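Pumilio homolog 23 (Arabidopsis thaliana, PDB 5WZJ) binds RNA sequence-specifically, recognising 18S rRNA through Pumilio repeats packed into a right-handed superhelix, and probably regulates translation and mRNA stability. Local coordinates at residues L330-R335 with V363-A368; E346-F351 with C381-G386; K352-L355 with G361-A364. All coordinates share one frame; numbering follows the deposited sequence.

Contact 1 (L330-R335 with V363-A368); sequences LISHAR and VASLIA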
# COMPACT_ATOMS: atom_id res chain seq x y z
N LEU A 330 -2.94 -10.12 -10.86
CA LEU A 330 -3.88 -10.77 -11.78
C LEU A 330 -4.95 -11.53 -11.01
O LEU A 330 -6.15 -11.39 -11.29
CB LEU A 330 -3.13 -11.72 -12.71
CG LEU A 330 -4.01 -12.50 -13.70
CD1 LEU A 330 -4.32 -11.66 -14.95
CD2 LEU A 330 -3.29 -13.75 -14.10
N ILE A 331 -4.54 -12.36 -10.06
CA ILE A 331 -5.48 -13.14 -9.25
C ILE A 331 -6.49 -12.21 -8.57
O ILE A 331 -7.71 -12.42 -8.65
CB ILE A 331 -4.73 -14.00 -8.22
CG1 ILE A 331 -3.90 -15.08 -8.91
CG2 ILE A 331 -5.71 -14.63 -7.24
CD1 ILE A 331 -2.93 -15.79 -7.96
N SER A 332 -5.98 -11.17 -7.90
CA SER A 332 -6.82 -10.31 -7.07
C SER A 332 -7.90 -9.61 -7.88
O SER A 332 -8.92 -9.20 -7.31
CB SER A 332 -5.97 -9.24 -6.37
OG SER A 332 -4.95 -9.83 -5.61
N HIS A 333 -7.69 -9.43 -9.18
CA HIS A 333 -8.63 -8.69 -10.01
C HIS A 333 -9.37 -9.58 -11.01
O HIS A 333 -9.98 -9.06 -11.94
CB HIS A 333 -7.90 -7.54 -10.70
CG HIS A 333 -7.43 -6.50 -9.74
ND1 HIS A 333 -6.22 -6.59 -9.08
CD2 HIS A 333 -8.04 -5.39 -9.26
CE1 HIS A 333 -6.10 -5.56 -8.26
NE2 HIS A 333 -7.19 -4.82 -8.34
N ALA A 334 -9.34 -10.89 -10.81
CA ALA A 334 -10.12 -11.78 -11.66
C ALA A 334 -11.61 -11.43 -11.58
O ALA A 334 -12.09 -10.92 -10.57
CB ALA A 334 -9.90 -13.24 -11.27
N ARG A 335 -12.32 -11.67 -12.68
CA ARG A 335 -13.67 -11.15 -12.85
C ARG A 335 -14.78 -12.18 -12.66
O ARG A 335 -15.85 -11.82 -12.18
CB ARG A 335 -13.83 -10.50 -14.24
CG ARG A 335 -13.03 -9.21 -14.47
CD ARG A 335 -13.23 -8.22 -13.32
NE ARG A 335 -13.13 -6.83 -13.75
CZ ARG A 335 -11.98 -6.16 -13.88
NH1 ARG A 335 -10.80 -6.76 -13.61
NH2 ARG A 335 -12.00 -4.89 -14.28
N VAL A 363 -0.51 -17.64 -2.99
CA VAL A 363 -1.51 -18.48 -2.33
C VAL A 363 -2.55 -17.62 -1.63
O VAL A 363 -3.76 -17.83 -1.79
CB VAL A 363 -0.82 -19.45 -1.35
CG1 VAL A 363 -1.87 -20.27 -0.60
CG2 VAL A 363 0.12 -20.38 -2.10
N ALA A 364 -2.09 -16.63 -0.86
CA ALA A 364 -3.01 -15.72 -0.18
C ALA A 364 -3.96 -15.04 -1.15
O ALA A 364 -5.15 -14.89 -0.88
CB ALA A 364 -2.21 -14.66 0.60
N SER A 365 -3.45 -14.59 -2.30
CA SER A 365 -4.31 -13.90 -3.25
C SER A 365 -5.38 -14.84 -3.80
O SER A 365 -6.54 -14.43 -3.95
CB SER A 365 -3.48 -13.31 -4.40
OG SER A 365 -2.56 -12.36 -3.91
N LEU A 366 -5.01 -16.08 -4.13
CA LEU A 366 -5.99 -16.99 -4.70
C LEU A 366 -7.08 -17.34 -3.69
O LEU A 366 -8.28 -17.33 -4.02
CB LEU A 366 -5.30 -18.26 -5.21
CG LEU A 366 -6.16 -19.17 -6.08
CD1 LEU A 366 -6.63 -18.43 -7.33
CD2 LEU A 366 -5.42 -20.46 -6.45
N ILE A 367 -6.69 -17.60 -2.45
CA ILE A 367 -7.66 -17.89 -1.41
C ILE A 367 -8.60 -16.71 -1.20
O ILE A 367 -9.82 -16.88 -1.09
CB ILE A 367 -6.94 -18.28 -0.11
CG1 ILE A 367 -6.18 -19.60 -0.31
CG2 ILE A 367 -7.94 -18.39 1.03
CD1 ILE A 367 -5.30 -19.98 0.85
N ALA A 368 -8.05 -15.49 -1.18
CA ALA A 368 -8.88 -14.32 -0.92
C ALA A 368 -9.89 -14.08 -2.03
O ALA A 368 -11.03 -13.69 -1.77
CB ALA A 368 -8.00 -13.08 -0.73

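Contact 2 (E346-F351 with C381-G386); sequences ELAPRF and CEALVG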
# COMPACT_ATOMS: atom_id res chain seq x y z
N GLU A 346 -4.26 -24.31 -12.55
CA GLU A 346 -2.84 -24.12 -12.82
C GLU A 346 -2.01 -24.04 -11.54
O GLU A 346 -0.83 -24.41 -11.55
CB GLU A 346 -2.61 -22.86 -13.67
CG GLU A 346 -3.22 -22.89 -15.08
CD GLU A 346 -2.64 -21.80 -16.00
OE1 GLU A 346 -1.43 -21.52 -15.90
OE2 GLU A 346 -3.40 -21.21 -16.82
N LEU A 347 -2.60 -23.55 -10.44
CA LEU A 347 -1.83 -23.18 -9.25
C LEU A 347 -2.11 -24.03 -8.02
O LEU A 347 -1.19 -24.26 -7.22
CB LEU A 347 -2.11 -21.71 -8.90
CG LEU A 347 -1.67 -20.67 -9.92
CD1 LEU A 347 -2.20 -19.29 -9.54
CD2 LEU A 347 -0.16 -20.66 -10.05
N ALA A 348 -3.35 -24.45 -7.80
CA ALA A 348 -3.67 -25.18 -6.57
C ALA A 348 -2.86 -26.46 -6.40
O ALA A 348 -2.36 -26.69 -5.28
CB ALA A 348 -5.17 -25.47 -6.49
N PRO A 349 -2.66 -27.31 -7.43
CA PRO A 349 -1.78 -28.48 -7.26
C PRO A 349 -0.37 -28.13 -6.80
O PRO A 349 0.37 -29.01 -6.35
CB PRO A 349 -1.73 -29.10 -8.66
CG PRO A 349 -2.96 -28.62 -9.34
CD PRO A 349 -3.26 -27.27 -8.78
N ARG A 350 0.02 -26.86 -6.93
CA ARG A 350 1.38 -26.43 -6.61
C ARG A 350 1.44 -25.49 -5.42
O ARG A 350 2.41 -24.74 -5.27
CB ARG A 350 2.02 -25.76 -7.83
CG ARG A 350 1.85 -26.52 -9.12
CD ARG A 350 2.68 -27.79 -9.12
NE ARG A 350 3.90 -27.65 -9.90
CZ ARG A 350 3.93 -27.57 -11.23
NH1 ARG A 350 2.80 -27.59 -11.94
NH2 ARG A 350 5.09 -27.45 -11.86
N PHE A 351 0.40 -25.49 -4.58
CA PHE A 351 0.43 -24.69 -3.36
C PHE A 351 1.66 -24.99 -2.53
O PHE A 351 2.29 -24.09 -1.97
CB PHE A 351 -0.83 -24.94 -2.52
CG PHE A 351 -1.97 -24.01 -2.79
CD1 PHE A 351 -1.96 -23.16 -3.89
CD2 PHE A 351 -3.05 -23.96 -1.92
CE1 PHE A 351 -3.03 -22.31 -4.13
CE2 PHE A 351 -4.12 -23.11 -2.15
CZ PHE A 351 -4.10 -22.29 -3.26
N CYS A 381 -9.38 -23.80 0.53
CA CYS A 381 -9.07 -24.07 1.94
C CYS A 381 -8.46 -25.45 2.11
O CYS A 381 -7.48 -25.62 2.85
CB CYS A 381 -10.32 -23.93 2.79
SG CYS A 381 -11.04 -22.27 2.85
N GLU A 382 -9.01 -26.46 1.42
CA GLU A 382 -8.49 -27.82 1.57
C GLU A 382 -7.14 -27.97 0.90
O GLU A 382 -6.27 -28.68 1.41
CB GLU A 382 -9.48 -28.84 1.00
CG GLU A 382 -10.72 -29.04 1.88
CD GLU A 382 -10.38 -29.50 3.29
OE1 GLU A 382 -9.40 -30.28 3.44
OE2 GLU A 382 -11.07 -29.06 4.25
N ALA A 383 -6.93 -27.30 -0.24
CA ALA A 383 -5.63 -27.36 -0.89
C ALA A 383 -4.54 -26.77 0.00
O ALA A 383 -3.41 -27.27 0.04
CB ALA A 383 -5.67 -26.64 -2.24
N LEU A 384 -4.87 -25.70 0.74
CA LEU A 384 -3.90 -25.11 1.65
C LEU A 384 -3.53 -26.08 2.77
O LEU A 384 -2.35 -26.25 3.10
CB LEU A 384 -4.43 -23.80 2.23
CG LEU A 384 -3.52 -23.17 3.29
CD1 LEU A 384 -2.12 -22.87 2.72
CD2 LEU A 384 -4.15 -21.91 3.89
N VAL A 385 -4.54 -26.74 3.38
CA VAL A 385 -4.24 -27.72 4.43
C VAL A 385 -3.30 -28.80 3.92
O VAL A 385 -2.29 -29.12 4.55
CB VAL A 385 -5.53 -28.36 4.98
CG1 VAL A 385 -5.16 -29.37 6.06
CG2 VAL A 385 -6.49 -27.31 5.52
N GLY A 386 -3.65 -29.38 2.77
CA GLY A 386 -2.84 -30.46 2.22
C GLY A 386 -1.45 -30.02 1.82
O GLY A 386 -0.51 -30.82 1.86

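Contact 3 (K352-L355 with G361-A364); sequences KDLL and GVVA. With nucleotides of chain B.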
# COMPACT_ATOMS: atom_id res chain seq x y z
N LYS A 352 2.02 -26.28 -2.44
CA LYS A 352 3.17 -26.66 -1.62
C LYS A 352 4.45 -26.05 -2.18
O LYS A 352 5.23 -25.44 -1.43
CB LYS A 352 3.28 -28.18 -1.56
CG LYS A 352 4.37 -28.69 -0.61
CD LYS A 352 4.57 -30.21 -0.75
CE LYS A 352 5.13 -30.83 0.53
NZ LYS A 352 6.23 -30.02 1.13
N ASP A 353 4.68 -26.21 -3.48
CA ASP A 353 5.82 -25.58 -4.14
C ASP A 353 5.87 -24.09 -3.84
O ASP A 353 6.92 -23.56 -3.45
CB ASP A 353 5.73 -25.79 -5.65
CG ASP A 353 5.50 -27.24 -6.03
OD1 ASP A 353 4.36 -27.73 -5.89
OD2 ASP A 353 6.46 -27.87 -6.50
N LEU A 354 4.74 -23.41 -4.01
CA LEU A 354 4.71 -21.97 -3.82
C LEU A 354 5.10 -21.60 -2.39
O LEU A 354 5.90 -20.68 -2.18
CB LEU A 354 3.33 -21.42 -4.17
CG LEU A 354 2.94 -21.47 -5.65
CD1 LEU A 354 1.48 -21.09 -5.86
CD2 LEU A 354 3.84 -20.57 -6.48
N LEU A 355 4.58 -22.32 -1.40
CA LEU A 355 4.94 -22.03 -0.01
C LEU A 355 6.41 -22.35 0.26
O LEU A 355 7.10 -21.58 0.95
CB LEU A 355 4.05 -22.81 0.95
CG LEU A 355 2.56 -22.44 0.93
CD1 LEU A 355 1.79 -23.42 1.78
CD2 LEU A 355 2.35 -21.01 1.43
N GLY A 361 2.34 -15.10 -0.97
CA GLY A 361 1.39 -14.08 -1.39
C GLY A 361 0.54 -14.52 -2.57
O GLY A 361 -0.62 -14.10 -2.70
N VAL A 362 1.08 -15.38 -3.44
CA VAL A 362 0.27 -15.93 -4.52
C VAL A 362 -0.85 -16.78 -3.95
O VAL A 362 -2.01 -16.67 -4.35
CB VAL A 362 1.14 -16.75 -5.50
CG1 VAL A 362 0.27 -17.37 -6.59
CG2 VAL A 362 2.25 -15.88 -6.10
N VAL A 363 -0.51 -17.64 -2.99
CA VAL A 363 -1.51 -18.48 -2.33
C VAL A 363 -2.55 -17.62 -1.63
O VAL A 363 -3.76 -17.83 -1.79
CB VAL A 363 -0.82 -19.45 -1.35
CG1 VAL A 363 -1.87 -20.27 -0.60
CG2 VAL A 363 0.12 -20.38 -2.10
N ALA A 364 -2.09 -16.63 -0.86
CA ALA A 364 -3.01 -15.72 -0.18
C ALA A 364 -3.96 -15.04 -1.15
O ALA A 364 -5.15 -14.89 -0.88
CB ALA A 364 -2.21 -14.66 0.60
P U B 6 8.49 -11.65 2.95
OP1 U B 6 8.34 -13.11 3.13
OP2 U B 6 8.81 -10.79 4.10
O5' U B 6 9.60 -11.36 1.84
C5' U B 6 10.74 -12.19 1.66
C4' U B 6 11.16 -12.21 0.21
O4' U B 6 10.22 -13.03 -0.53
C3' U B 6 11.16 -10.83 -0.47
O3' U B 6 12.23 -10.75 -1.41
C2' U B 6 9.81 -10.81 -1.19
O2' U B 6 9.78 -9.96 -2.32
C1' U B 6 9.65 -12.27 -1.59
N1 U B 6 8.25 -12.72 -1.75
C2 U B 6 7.81 -13.01 -3.04
O2 U B 6 8.52 -12.89 -4.02
N3 U B 6 6.50 -13.43 -3.12
C4 U B 6 5.62 -13.61 -2.08
O4 U B 6 4.47 -14.01 -2.30
C5 U B 6 6.15 -13.30 -0.78
C6 U B 6 7.41 -12.86 -0.67

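Contact 1 (L330-R335 with V363-A368)
I331 is the main apolar probe of this contact, and one of its methyls does nearly all the touching. With CG1 beside the backbone N (chi1 -67°), the other branch, CG2, is turned out over the backbone of helix 360-373. There CG2 lies 3.4 Å from S365 O and 3.5 Å from L366 CA, so the methyl rests on the peptide link between these two residues. Side chains flank it: I331 CG2 is 3.8 Å from S365 CB and 3.9 Å from L366 CD1. The backbones are accordingly close, with the CA atoms of I331 and L366 6.0 Å apart, and the two segments bury 178 Å² between them.

Polar groups approach each other without bonding. S332 OG and S365 OG stand 3.9 Å apart, and no hydrogen bond crosses the contact. Each hydroxyl instead serves its own helix, S332 through the carbonyl of Q328 and S365 through that of G361, while S332 OG also meets R181 O.

In the fold the contact joins the end of helix 323-332, within Pumilio repeat 6, to the long helix 360-373; helices 337-347 and 351-356 separate the two along the chain, all within the stacked helices of the Pumilio superhelix. R372, further along helix 360-373, donates from NH2 to the carbonyls of S332 and A334. Helix 337-347 fits against the same junction, its M343 touching both I331 and L366, and helix 427-436 packs against I367 behind.

Contact 2 (E346-F351 with C381-G386)
F351 turns its ring toward the opposing segment by a chi1 of -92°, well off the usual staggered value, combined with a chi2 of 12°. These torsions present the CD2-CE2 side of the ring to A383 and L384 of helix 377-388. In L384 CG is anti to the backbone N (chi1 175°), which sends the leucine end away from that ring edge and leaves its backbone and CB as the touching parts.

The evidence for an edge contact is direct: L384 N lies near the ring plane, 3.7 Å from F351 CD2, so the amide nitrogen abuts the rim of the ring and is not placed over its face. The A383 methyl adds the apolar component, its CB being 3.8 Å from F351 CD2 and 3.9 Å from CE2. A looser touch, A348 CB to A383 CB at 4.4 Å, extends the seam toward helix 337-347. No hydrogen bond crosses, and the buried surface is a modest 147 Å².

The contact joins the turn after helix 337-347, with F351 as the first residue of helix 351-356, to helix 377-388 within the all-helical array of NOP9-like PUF (Pumilio) repeats. Helix 360-373 packs alongside, with V363 and L366 against the F351 ring and I367 against L384, and Y447 of helix 445-453 also touches L384.

Contact 3 (K352-L355 with G361-A364)
L354 and V362 meet through single methyls, CD1 of the leucine lying 4.0 Å from CG1 of the valine, the side chains crossing at about a right angle. V363 is engaged at two levels: its CG2 is 4.0 Å from L354 CB and 4.1 Å from L354 CD1, so it touches both base and end of the leucine, the side chains crossing at a slant. That position follows from V363 chi1 of 176°, which places CG2 anti to the carbonyl carbon. L355 adds a slacker contact, CD2 to V363 CG2 at 4.2 Å. The contact is wholly apolar and buries 167 Å².

These residues join consecutive helices, 351-356 and 360-373, connected by a short link in the all-helical Pumilio repeat array. F315 and S318 of helix 314-318 touch L354, and A387 and V388 of helix 377-388 touch L355.

The polar interaction is with RNA. G361 N donates to O4 of U6 in chain B at 2.7 Å, with an N-H...O angle of 135°, a short, bent bond. G361 lies in the first turn of its helix, where amides are generally spared from intrahelical bonding, and having no side chain it lets the base oxygen come close to the backbone. An acceptor at this position is consistent with uracil over cytosine, which has an amino group there; the positive end of the helix dipole may strengthen the bond.

Helix 360-373 is the common element: contacts 1 and 3 both use it, sharing V363 and A364, and contact 2 reaches it through side chains. Contacts 2 and 3 lie closest, their centres about 8 Å apart, with F351 CD1 3.9 Å from V363 CG2. Contact 1 is about 13 Å from contact 2 and about 12 Å from contact 3, centre to centre, yet I331 CD1 lies 3.8 Å from V362 CG1, and F351 CE1 lies 3.8 Å from L366 CD2. Contact 3 binds the RNA directly at U6 of chain B, whereas the nearest atoms of contacts 1 and 2 stand about 6 and 10 Å from the nucleic acid.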